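Local coordinates for putative surface-anchored fimbrial subunit (Corynebacterium diphtheriae, PDB 3HR6), which forms the shaft of the pilus as its major pilin, built of tandem Ig-like modules stabilised by isopeptide and disulfide bonds, at residues Thr206-Ile214 and Leu244-Val253. Residues are numbered along the deposited sequence; the frame is centred on the assembly and turned at random.
Sequences TVTLGGKPI and LDQHKDQELV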
loop_
_atom_site.group_PDB
_atom_site.type_symbol
_atom_site.label_atom_id
_atom_site.label_comp_id
_atom_site.label_asym_id
_atom_site.label_seq_id
_atom_site.Cartn_x
_atom_site.Cartn_y
_atom_site.Cartn_z
ATOM N N THR A 206 15.874 1.458 -1.220
ATOM C CA THR A 206 16.493 2.303 -0.231
ATOM C C THR A 206 15.525 2.599 0.903
ATOM O O THR A 206 14.299 2.660 0.722
ATOM C CB THR A 206 16.982 3.638 -0.840
ATOM O OG1 THR A 206 15.845 4.380 -1.303
ATOM C CG2 THR A 206 18.003 3.355 -2.011
ATOM N N VAL A 207 16.122 2.792 2.066
ATOM C CA VAL A 207 15.374 3.033 3.269
ATOM C C VAL A 207 16.104 4.130 4.022
ATOM O O VAL A 207 17.332 4.032 4.323
ATOM C CB VAL A 207 15.242 1.787 4.155
ATOM C CG1 VAL A 207 14.379 2.083 5.381
ATOM C CG2 VAL A 207 14.700 0.576 3.404
ATOM N N THR A 208 15.344 5.178 4.341
ATOM C CA THR A 208 15.862 6.273 5.141
ATOM C C THR A 208 14.889 6.603 6.280
ATOM O O THR A 208 13.682 6.427 6.150
ATOM C CB THR A 208 16.073 7.537 4.301
ATOM O OG1 THR A 208 14.817 8.043 3.852
ATOM C CG2 THR A 208 16.930 7.240 3.060
ATOM N N LEU A 209 15.428 7.041 7.399
ATOM C CA LEU A 209 14.650 7.532 8.537
ATOM C C LEU A 209 15.111 8.948 8.838
ATOM O O LEU A 209 16.259 9.159 9.150
ATOM C CB LEU A 209 14.875 6.647 9.757
ATOM C CG LEU A 209 14.111 6.970 11.048
ATOM C CD1 LEU A 209 12.593 6.983 10.787
ATOM C CD2 LEU A 209 14.470 6.020 12.154
ATOM N N GLY A 210 14.218 9.926 8.722
ATOM C CA GLY A 210 14.619 11.311 9.014
ATOM C C GLY A 210 15.667 11.777 8.012
ATOM O O GLY A 210 16.531 12.607 8.353
ATOM N N GLY A 211 15.564 11.248 6.796
ATOM C CA GLY A 211 16.493 11.484 5.718
ATOM C C GLY A 211 17.875 10.869 5.932
ATOM O O GLY A 211 18.764 11.114 5.140
ATOM N N LYS A 212 18.036 10.039 6.956
ATOM C CA LYS A 212 19.299 9.353 7.210
ATOM C C LYS A 212 19.216 7.864 6.847
ATOM O O LYS A 212 18.210 7.212 7.066
ATOM C CB LYS A 212 19.700 9.470 8.670
ATOM C CG LYS A 212 20.115 10.877 9.148
ATOM C CD LYS A 212 20.354 10.839 10.637
ATOM C CE LYS A 212 20.544 12.209 11.281
ATOM N NZ LYS A 212 20.752 12.030 12.752
ATOM N N PRO A 213 20.328 7.297 6.348
ATOM C CA PRO A 213 20.345 5.868 6.114
ATOM C C PRO A 213 20.270 5.130 7.464
ATOM O O PRO A 213 20.619 5.687 8.502
ATOM C CB PRO A 213 21.705 5.657 5.423
ATOM C CG PRO A 213 22.574 6.702 6.054
ATOM C CD PRO A 213 21.656 7.899 6.140
ATOM N N ILE A 214 19.736 3.910 7.455
ATOM C CA ILE A 214 19.564 3.133 8.688
ATOM C C ILE A 214 20.618 2.017 8.809
ATOM O O ILE A 214 21.056 1.470 7.800
ATOM C CB ILE A 214 18.147 2.490 8.717
ATOM C CG1 ILE A 214 17.073 3.559 8.571
ATOM C CG2 ILE A 214 17.917 1.700 10.002
ATOM C CD1 ILE A 214 15.658 3.012 8.654
ATOM N N LEU A 244 13.215 3.921 17.866
ATOM C CA LEU A 244 12.282 4.525 16.915
ATOM C C LEU A 244 11.317 5.486 17.595
ATOM O O LEU A 244 10.867 6.458 16.982
ATOM C CB LEU A 244 11.536 3.432 16.133
ATOM C CG LEU A 244 10.770 3.867 14.897
ATOM C CD1 LEU A 244 11.735 4.345 13.835
ATOM C CD2 LEU A 244 9.873 2.709 14.424
ATOM N N ASP A 245 11.009 5.236 18.861
ATOM C CA ASP A 245 10.243 6.180 19.659
ATOM C C ASP A 245 10.911 7.542 19.842
ATOM O O ASP A 245 10.272 8.468 20.350
ATOM C CB ASP A 245 9.889 5.601 21.031
ATOM C CG ASP A 245 11.104 5.175 21.814
ATOM O OD1 ASP A 245 11.940 4.467 21.240
ATOM O OD2 ASP A 245 11.209 5.533 22.994
ATOM N N GLN A 246 12.191 7.671 19.486
ATOM C CA GLN A 246 12.856 8.965 19.520
ATOM C C GLN A 246 12.798 9.712 18.184
ATOM O O GLN A 246 13.349 10.804 18.069
ATOM C CB GLN A 246 14.301 8.790 19.985
ATOM C CG GLN A 246 14.344 8.136 21.364
ATOM C CD GLN A 246 15.738 7.772 21.864
ATOM O OE1 GLN A 246 16.634 7.411 21.094
ATOM N NE2 GLN A 246 15.920 7.851 23.185
ATOM N N HIS A 247 12.132 9.130 17.192
ATOM C CA HIS A 247 12.052 9.722 15.862
ATOM C C HIS A 247 10.620 10.089 15.572
ATOM O O HIS A 247 10.214 10.104 14.450
ATOM C CB HIS A 247 12.594 8.760 14.787
ATOM C CG HIS A 247 14.064 8.501 14.931
ATOM N ND1 HIS A 247 15.026 9.110 14.147
ATOM C CD2 HIS A 247 14.733 7.713 15.798
ATOM C CE1 HIS A 247 16.225 8.704 14.536
ATOM N NE2 HIS A 247 16.077 7.866 15.544
ATOM N N LYS A 248 9.899 10.492 16.610
ATOM C CA LYS A 248 8.495 10.843 16.406
ATOM C C LYS A 248 8.388 11.917 15.355
ATOM O O LYS A 248 9.217 12.834 15.305
ATOM C CB LYS A 248 7.871 11.285 17.701
ATOM C CG LYS A 248 8.457 12.520 18.301
ATOM C CD LYS A 248 8.007 12.614 19.768
ATOM C CE LYS A 248 8.687 13.733 20.481
ATOM N NZ LYS A 248 8.318 15.021 19.821
ATOM N N ASP A 249 7.385 11.750 14.490
ATOM C CA ASP A 249 7.038 12.674 13.427
ATOM C C ASP A 249 8.032 12.768 12.278
ATOM O O ASP A 249 7.794 13.514 11.331
ATOM C CB ASP A 249 6.678 14.056 13.981
ATOM C CG ASP A 249 5.544 13.990 14.963
ATOM O OD1 ASP A 249 4.531 13.321 14.676
ATOM O OD2 ASP A 249 5.690 14.575 16.038
ATOM N N GLN A 250 9.114 11.986 12.340
ATOM C CA GLN A 250 10.010 11.824 11.183
ATOM C C GLN A 250 9.396 10.856 10.191
ATOM O O GLN A 250 8.450 10.137 10.512
ATOM C CB GLN A 250 11.399 11.334 11.654
ATOM C CG GLN A 250 12.074 12.317 12.568
ATOM C CD GLN A 250 13.422 11.818 13.030
ATOM O OE1 GLN A 250 13.967 10.885 12.450
ATOM N NE2 GLN A 250 13.962 12.426 14.066
ATOM N N GLU A 251 9.919 10.832 8.961
ATOM C CA GLU A 251 9.424 9.914 7.945
ATOM C C GLU A 251 10.428 8.814 7.720
ATOM O O GLU A 251 11.632 9.059 7.675
ATOM C CB GLU A 251 9.123 10.600 6.633
ATOM C CG GLU A 251 7.977 11.556 6.792
ATOM C CD GLU A 251 7.597 12.269 5.535
ATOM O OE1 GLU A 251 8.285 12.160 4.484
ATOM O OE2 GLU A 251 6.581 12.975 5.646
ATOM N N LEU A 252 9.900 7.609 7.659
ATOM C CA LEU A 252 10.586 6.468 7.140
ATOM C C LEU A 252 10.249 6.405 5.665
ATOM O O LEU A 252 9.078 6.221 5.341
ATOM C CB LEU A 252 10.076 5.219 7.873
ATOM C CG LEU A 252 10.706 3.913 7.416
ATOM C CD1 LEU A 252 12.128 3.842 7.871
ATOM C CD2 LEU A 252 9.878 2.680 7.944
ATOM N N VAL A 253 11.229 6.498 4.768
ATOM C CA VAL A 253 10.973 6.540 3.338
ATOM C C VAL A 253 11.601 5.327 2.692
ATOM O O VAL A 253 12.764 5.092 2.917
ATOM C CB VAL A 253 11.526 7.822 2.690
ATOM C CG1 VAL A 253 11.263 7.789 1.161
ATOM C CG2 VAL A 253 10.880 9.078 3.372
HETATM O O HOH W 1 14.549 5.837 0.637
HETATM O O HOH W 2 13.500 9.613 5.578
#
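One face of the His247 imidazole carries the CD2 methyl of Leu209, which sits over the middle of the ring, 3.8 Å from its centroid, in a CH-pi contact. At the edge of the same ring, in its plane, ND1 donates to Gln250 OE1 over 2.7 Å; the donor stands above the amide plane instead of on a lone pair, but the bond would help to hold the imidazole's rotation. Histidine suits the place because its face is apolar enough for a methyl while its edge can donate. The bond also spans the type II turn from His247 to Gln250. OE1 lies 3.5 Å from Gly210 CA, where a CB would run into it, so a residue without a side chain fits. With CG anti to the backbone N (chi1 -178°), Leu209 extends toward His247 and Leu244, and its CD2 touches Leu244 CD1 at 3.6 Å.

These contacts close one end of an antiparallel pair in the Ig-like, Cna-B-type module, where strand 206-209 lies between strands 251-259 and 212-213. Thr208 and Val253 form the hydrogen-bonded pair, Thr208 N to Val253 O at 2.9 Å and Val253 N back to Thr208 O; Gly210 N then donates to Glu251 O as the chain enters the type I' turn from Leu209 to Lys212, whose middle residues, Gly210 and Gly211, have the positive phi that glycine adopts readily.

Inward, beside the non-hydrogen-bonded pair Leu209 and Leu252, one methyl of the branched Leu252 side chain, CD1, meets Val207 CG1 at 3.8 Å and Ile214 CD1 at 3.7 Å; the same side chain packs on Leu236, Phe187 and Val189. On the other face, Thr208 and Val253, beta-branched as suits extended strands, lie side by side, and a water joins Thr208 OG1 to Gly211 N and Glu251 O, while Glu251 OE2 forms a salt bridge with Lys174.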